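Local coordinates for uncharacterized protein (Thermoplasma acidophilum, PDB 3M4R) that binds zinc in its N-terminal class II aldolase/adducin-like domain, the part described here, and as a longer full-length protein may act as an oxidoreductase, at residues T142-P145 with S146-A150; S104-N107 with P108-S112. All coordinates share one frame; numbering follows the deposited sequence. Where two conformers were deposited one is given.

Interaction 1: T142-P145 with S146-A150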
ATOM      1  N   THR A 142     -14.687 -13.409 -10.217  1.00 24.13           N
ATOM      2  CA  THR A 142     -15.058 -14.459 -11.169  1.00 23.84           C
ATOM      3  C   THR A 142     -14.543 -15.798 -10.652  1.00 23.68           C
ATOM      4  O   THR A 142     -13.787 -15.846  -9.691  1.00 22.78           O
ATOM      5  CB  THR A 142     -14.407 -14.268 -12.570  1.00 24.49           C
ATOM      6  OG1 THR A 142     -12.999 -14.530 -12.490  1.00 23.70           O
ATOM      7  CG2 THR A 142     -14.644 -12.869 -13.148  1.00 24.83           C
ATOM      8  N   ASP A 143     -14.909 -16.886 -11.325  1.00 23.48           N
ATOM      9  CA  ASP A 143     -14.442 -18.208 -10.922  1.00 23.94           C
ATOM     10  C   ASP A 143     -13.110 -18.559 -11.574  1.00 23.85           C
ATOM     11  O   ASP A 143     -12.702 -19.713 -11.577  1.00 24.11           O
ATOM     12  CB  ASP A 143     -15.513 -19.260 -11.249  1.00 24.84           C
ATOM     13  CG  ASP A 143     -16.789 -19.050 -10.448  1.00 25.46           C
ATOM     14  OD1 ASP A 143     -16.703 -18.578  -9.309  1.00 29.65           O
ATOM     15  OD2 ASP A 143     -17.875 -19.353 -10.953  1.00 30.21           O
ATOM     16  N   LEU A 144     -12.412 -17.570 -12.121  1.00 23.72           N
ATOM     17  CA  LEU A 144     -11.145 -17.852 -12.770  1.00 22.87           C
ATOM     18  C   LEU A 144     -10.174 -18.370 -11.729  1.00 22.25           C
ATOM     19  O   LEU A 144     -10.060 -17.792 -10.665  1.00 21.91           O
ATOM     20  CB  LEU A 144     -10.578 -16.611 -13.463  1.00 22.71           C
ATOM     21  CG  LEU A 144     -11.143 -16.249 -14.843  1.00 23.46           C
ATOM     22  CD1 LEU A 144     -10.476 -14.943 -15.277  1.00 25.95           C
ATOM     23  CD2 LEU A 144     -10.946 -17.371 -15.899  1.00 20.88           C
ATOM     24  N   PRO A 145      -9.467 -19.468 -12.036  1.00 22.20           N
ATOM     25  CA  PRO A 145      -8.406 -19.885 -11.102  1.00 22.58           C
ATOM     26  C   PRO A 145      -7.318 -18.799 -10.927  1.00 22.08           C
ATOM     27  O   PRO A 145      -7.083 -17.985 -11.828  1.00 22.09           O
ATOM     28  CB  PRO A 145      -7.835 -21.163 -11.742  1.00 21.88           C
ATOM     29  CG  PRO A 145      -8.390 -21.247 -13.101  1.00 22.95           C
ATOM     30  CD  PRO A 145      -9.604 -20.372 -13.195  1.00 22.43           C
ATOM     31  N   SER A 146      -6.681 -18.777  -9.767  1.00 22.61           N
ATOM     32  CA  SER A 146      -5.744 -17.717  -9.438  1.00 21.88           C
ATOM     33  C   SER A 146      -4.577 -17.689 -10.431  1.00 22.38           C
ATOM     34  O   SER A 146      -4.105 -16.602 -10.810  1.00 22.27           O
ATOM     35  CB  SER A 146      -5.267 -17.879  -8.000  1.00 22.32           C
ATOM     36  OG  SER A 146      -6.324 -17.522  -7.114  1.00 21.78           O
ATOM     37  N   ASP A 147      -4.140 -18.878 -10.866  1.00 21.80           N
ATOM     38  CA  ASP A 147      -3.032 -18.978 -11.788  1.00 22.65           C
ATOM     39  C   ASP A 147      -3.378 -18.392 -13.146  1.00 22.63           C
ATOM     40  O   ASP A 147      -2.513 -17.826 -13.809  1.00 23.77           O
ATOM     41  CB  ASP A 147      -2.552 -20.430 -11.954  1.00 23.53           C
ATOM     42  CG  ASP A 147      -1.770 -20.946 -10.739  1.00 25.22           C
ATOM     43  OD1 ASP A 147      -1.627 -20.221  -9.734  1.00 29.56           O
ATOM     44  OD2 ASP A 147      -1.280 -22.099 -10.783  1.00 30.28           O
ATOM     45  N   GLN A 148      -4.618 -18.525 -13.592  1.00 21.93           N
ATOM     46  CA  GLN A 148      -4.969 -17.886 -14.846  1.00 21.52           C
ATOM     47  C   GLN A 148      -5.120 -16.364 -14.631  1.00 21.28           C
ATOM     48  O   GLN A 148      -4.768 -15.557 -15.492  1.00 21.83           O
ATOM     49  CB  GLN A 148      -6.208 -18.525 -15.469  1.00 21.29           C
ATOM     50  CG  GLN A 148      -6.018 -19.981 -15.882  1.00 20.35           C
ATOM     51  CD  GLN A 148      -7.263 -20.530 -16.495  1.00 20.69           C
ATOM     52  OE1 GLN A 148      -8.330 -19.943 -16.376  1.00 19.96           O
ATOM     53  NE2 GLN A 148      -7.142 -21.647 -17.178  1.00 20.54           N
ATOM     54  N   ILE A 149      -5.610 -15.962 -13.481  1.00 21.06           N
ATOM     55  CA  ILE A 149      -5.571 -14.531 -13.142  1.00 21.39           C
ATOM     56  C   ILE A 149      -4.144 -13.928 -13.220  1.00 21.09           C
ATOM     57  O   ILE A 149      -3.948 -12.862 -13.816  1.00 20.08           O
ATOM     58  CB  ILE A 149      -6.237 -14.236 -11.802  1.00 20.58           C
ATOM     59  CG1 ILE A 149      -7.751 -14.562 -11.882  1.00 20.60           C
ATOM     60  CG2 ILE A 149      -6.073 -12.754 -11.466  1.00 20.82           C
ATOM     61  CD1 ILE A 149      -8.493 -14.376 -10.559  1.00 21.15           C
ATOM     62  N   ALA A 150      -3.159 -14.634 -12.670  1.00 21.63           N
ATOM     63  CA  ALA A 150      -1.753 -14.219 -12.738  1.00 21.53           C
ATOM     64  C   ALA A 150      -1.250 -14.140 -14.194  1.00 22.46           C
ATOM     65  O   ALA A 150      -0.549 -13.183 -14.558  1.00 22.89           O
ATOM     66  CB  ALA A 150      -0.880 -15.170 -11.917  1.00 20.72           C
TER
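The side-chain amide of Gln148 overlaps the ring of Pro145, a compact case of a helix start that is held by packing as well as by backbone bonds. OE1 lies 3.5 Å from CG of Pro145 and about as close to CD, so the carbonyl end of the amide leans on the ring's outer carbons. Gln148 gets there because its CG is anti to its own carbonyl carbon (chi1 -64°), with the chain extended beyond that point. Leu144 meets the same oxygen at an angle to the ring, its CD2 lying 3.7 Å from OE1 of Gln148, the two side chains crossing at about a right angle. Pro145 is the N-cap residue. Its O accepts a nearly straight bond from N of Ile149 at 3.0 Å, with the donor in the carbonyl plane, and a weak one from N of Gln148. On the inner side, Leu144 CB rests 3.8 Å from Ile149 CG1, the pairing of a hydrophobic staple across the cap. Just before it, Thr142 OG1 accepts from N of Leu144 at 3.1 Å in an ST turn, while its hydroxyl bonds to O of Ile139. The joint thus links helix 134-140 to helix 146-153. Arg186 bonds both Leu144 O and Ser146 OG, and Ser146 and Ala150 pack on strand 156-159, an outermost strand of the sheet.

Interaction 2: S104-N107 with P108-S112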
ATOM      1  N   SER A 104       3.387   2.939  18.352  1.00 20.56           N
ATOM      2  CA  SER A 104       4.512   2.936  17.381  1.00 21.06           C
ATOM      3  C   SER A 104       4.631   4.263  16.617  1.00 21.26           C
ATOM      4  O   SER A 104       5.504   4.431  15.762  1.00 21.06           O
ATOM      5  CB  SER A 104       4.361   1.784  16.392  1.00 21.55           C
ATOM      6  OG  SER A 104       4.225   0.543  17.076  1.00 20.14           O
HETATM    7  N   MSE A 105       3.797   5.228  16.985  1.00 21.44           N
HETATM    8  CA  MSE A 105       3.749   6.537  16.298  1.00 21.54           C
HETATM    9  C   MSE A 105       4.912   7.399  16.748  1.00 22.04           C
HETATM   10  O   MSE A 105       5.167   7.559  17.943  1.00 17.69           O
HETATM   11  CB  MSE A 105       2.449   7.273  16.590  1.00 21.64           C
HETATM   12  CG  MSE A 105       1.289   6.777  15.771  1.00 20.25           C
HETATM   13 SE   MSE A 105      -0.374   7.435  16.415  1.00 23.71          SE
HETATM   14  CE  MSE A 105      -0.360   9.224  15.499  1.00 19.67           C
ATOM     15  N   VAL A 106       5.649   7.940  15.793  1.00 20.64           N
ATOM     16  CA  VAL A 106       6.718   8.893  16.092  0.50 21.72           C
ATOM     17  C   VAL A 106       6.169  10.168  16.743  1.00 22.66           C
ATOM     18  O   VAL A 106       6.805  10.760  17.593  1.00 23.56           O
ATOM     19  CB  VAL A 106       7.553   9.232  14.832  0.50 21.89           C
ATOM     20  CG1 VAL A 106       7.842   7.979  14.050  0.50 20.90           C
ATOM     21  CG2 VAL A 106       6.819  10.243  13.938  0.50 23.44           C
ATOM     22  N   ASN A 107       4.968  10.570  16.376  1.00 22.79           N
ATOM     23  CA  ASN A 107       4.354  11.711  16.959  1.00 24.31           C
ATOM     24  C   ASN A 107       2.902  11.406  17.235  1.00 25.17           C
ATOM     25  O   ASN A 107       2.041  11.560  16.365  1.00 23.77           O
ATOM     26  CB  ASN A 107       4.457  12.980  16.111  1.00 24.95           C
ATOM     27  CG  ASN A 107       3.761  14.181  16.795  1.00 28.50           C
ATOM     28  OD1 ASN A 107       3.187  14.088  17.902  1.00 35.38           O
ATOM     29  ND2 ASN A 107       3.840  15.316  16.148  1.00 35.65           N
ATOM     30  N   PRO A 108       2.603  11.074  18.500  1.00 26.48           N
ATOM     31  CA  PRO A 108       1.266  10.595  18.814  1.00 26.18           C
ATOM     32  C   PRO A 108       0.153  11.628  18.562  1.00 26.21           C
ATOM     33  O   PRO A 108      -1.007  11.256  18.613  1.00 27.55           O
ATOM     34  CB  PRO A 108       1.367  10.210  20.309  1.00 28.03           C
ATOM     35  CG  PRO A 108       2.824   9.858  20.548  1.00 28.28           C
ATOM     36  CD  PRO A 108       3.582  10.834  19.595  1.00 26.99           C
ATOM     37  N   SER A 109       0.488  12.882  18.288  1.00 25.47           N
ATOM     38  CA  SER A 109      -0.538  13.886  18.015  0.50 25.54           C
ATOM     39  C   SER A 109      -0.940  13.907  16.538  1.00 25.29           C
ATOM     40  O   SER A 109      -1.911  14.554  16.174  1.00 23.02           O
ATOM     41  CB  SER A 109      -0.088  15.287  18.447  0.50 26.21           C
ATOM     42  OG  SER A 109       0.910  15.795  17.585  0.50 26.35           O
ATOM     43  N   GLU A 110      -0.219  13.166  15.692  1.00 23.50           N
ATOM     44  CA  GLU A 110      -0.664  12.978  14.309  1.00 23.67           C
ATOM     45  C   GLU A 110      -1.969  12.207  14.198  1.00 23.83           C
ATOM     46  O   GLU A 110      -2.371  11.511  15.143  1.00 24.08           O
ATOM     47  CB  GLU A 110       0.405  12.296  13.459  1.00 23.00           C
ATOM     48  CG  GLU A 110       1.594  13.153  13.309  1.00 23.34           C
ATOM     49  CD  GLU A 110       2.726  12.492  12.534  1.00 23.57           C
ATOM     50  OE1 GLU A 110       2.770  11.259  12.400  1.00 19.93           O
ATOM     51  OE2 GLU A 110       3.604  13.228  12.073  1.00 24.03           O
ATOM     52  N   PRO A 111      -2.667  12.365  13.053  1.00 23.90           N
ATOM     53  CA  PRO A 111      -3.875  11.555  12.845  1.00 24.26           C
ATOM     54  C   PRO A 111      -3.569  10.044  12.821  1.00 23.45           C
ATOM     55  O   PRO A 111      -2.472   9.632  12.449  1.00 22.60           O
ATOM     56  CB  PRO A 111      -4.417  12.054  11.500  1.00 24.47           C
ATOM     57  CG  PRO A 111      -3.730  13.419  11.265  1.00 24.27           C
ATOM     58  CD  PRO A 111      -2.373  13.217  11.879  1.00 24.31           C
ATOM     59  N   SER A 112      -4.532   9.238  13.268  1.00 23.93           N
ATOM     60  CA  SER A 112      -4.362   7.773  13.298  0.50 24.02           C
ATOM     61  C   SER A 112      -3.924   7.216  11.939  1.00 23.57           C
ATOM     62  O   SER A 112      -4.437   7.613  10.914  1.00 24.06           O
ATOM     63  CB  SER A 112      -5.651   7.092  13.734  0.50 24.61           C
ATOM     64  OG  SER A 112      -5.959   7.402  15.079  0.50 25.44           O
TER
HETATM   65  O   HOH W   1       3.417   9.572  14.322  1.00 19.51           O
HETATM   66  O   HOH W   2       3.931  15.516  12.917  1.00 42.60           O
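Asn107 and Ser109 are joined through hydrogen bonds that make an Asx turn, superimposed here on a type I beta turn from Asn107 to Glu110. With Asn107 CG anti to the backbone N (chi1 180°), OD1 takes the amide of Ser109 at 3.0 Å from above its carbonyl plane. In the given conformer of Ser109, OG also reaches that oxygen, from the same face. The backbone bond from Glu110 N to Asn107 O, 2.9 Å, closes the larger turn. Water forms a second layer: one molecule bridges Asn107 N (2.8 Å) and Glu110 OE1, another joins Asn107 ND2 to Glu110 OE2. With an alanine here, the Ser109 amide and hydroxyl would probably lose the acceptor they share, and the second water one of its two partners in the turn. The packing is of a methyl against backbone carbonyls: CE of Met105, present as selenomethionine, lies 3.1 Å from Glu110 O and also close to Glu110 CB, its chain bent at chi3 (83°) toward the turn. The Glu110 carboxylate is turned to the sheet, where it forms a salt bridge with Arg59 and bonds to Gly77 N. The loop after helix 94-103 is thereby laid along strand 75-79, with Met105 on Thr76 and Ile78 and Val106 on strand 54-61.

Overall arrangement
Followed from the N terminus, the chain reaches interaction 2 first, directly after helix 94-103, where a turn reverses the loop leading toward helix 117-121. Three zinc ligands, Glu116, His130 and His132, come next in sequence, before interaction 1 turns the chain from helix 134-140 into helix 146-153; His188 follows later. The two contacts are in series, neither nesting nor crossing, and they do not touch: their centres are 40 Å apart, on opposite sides of the chain's centre. Each borders one outermost strand of the mixed sheet, 75-79 for interaction 2 and 156-159 for interaction 1. They illustrate how short local closures join helices to the two sheet margins, away from the metal.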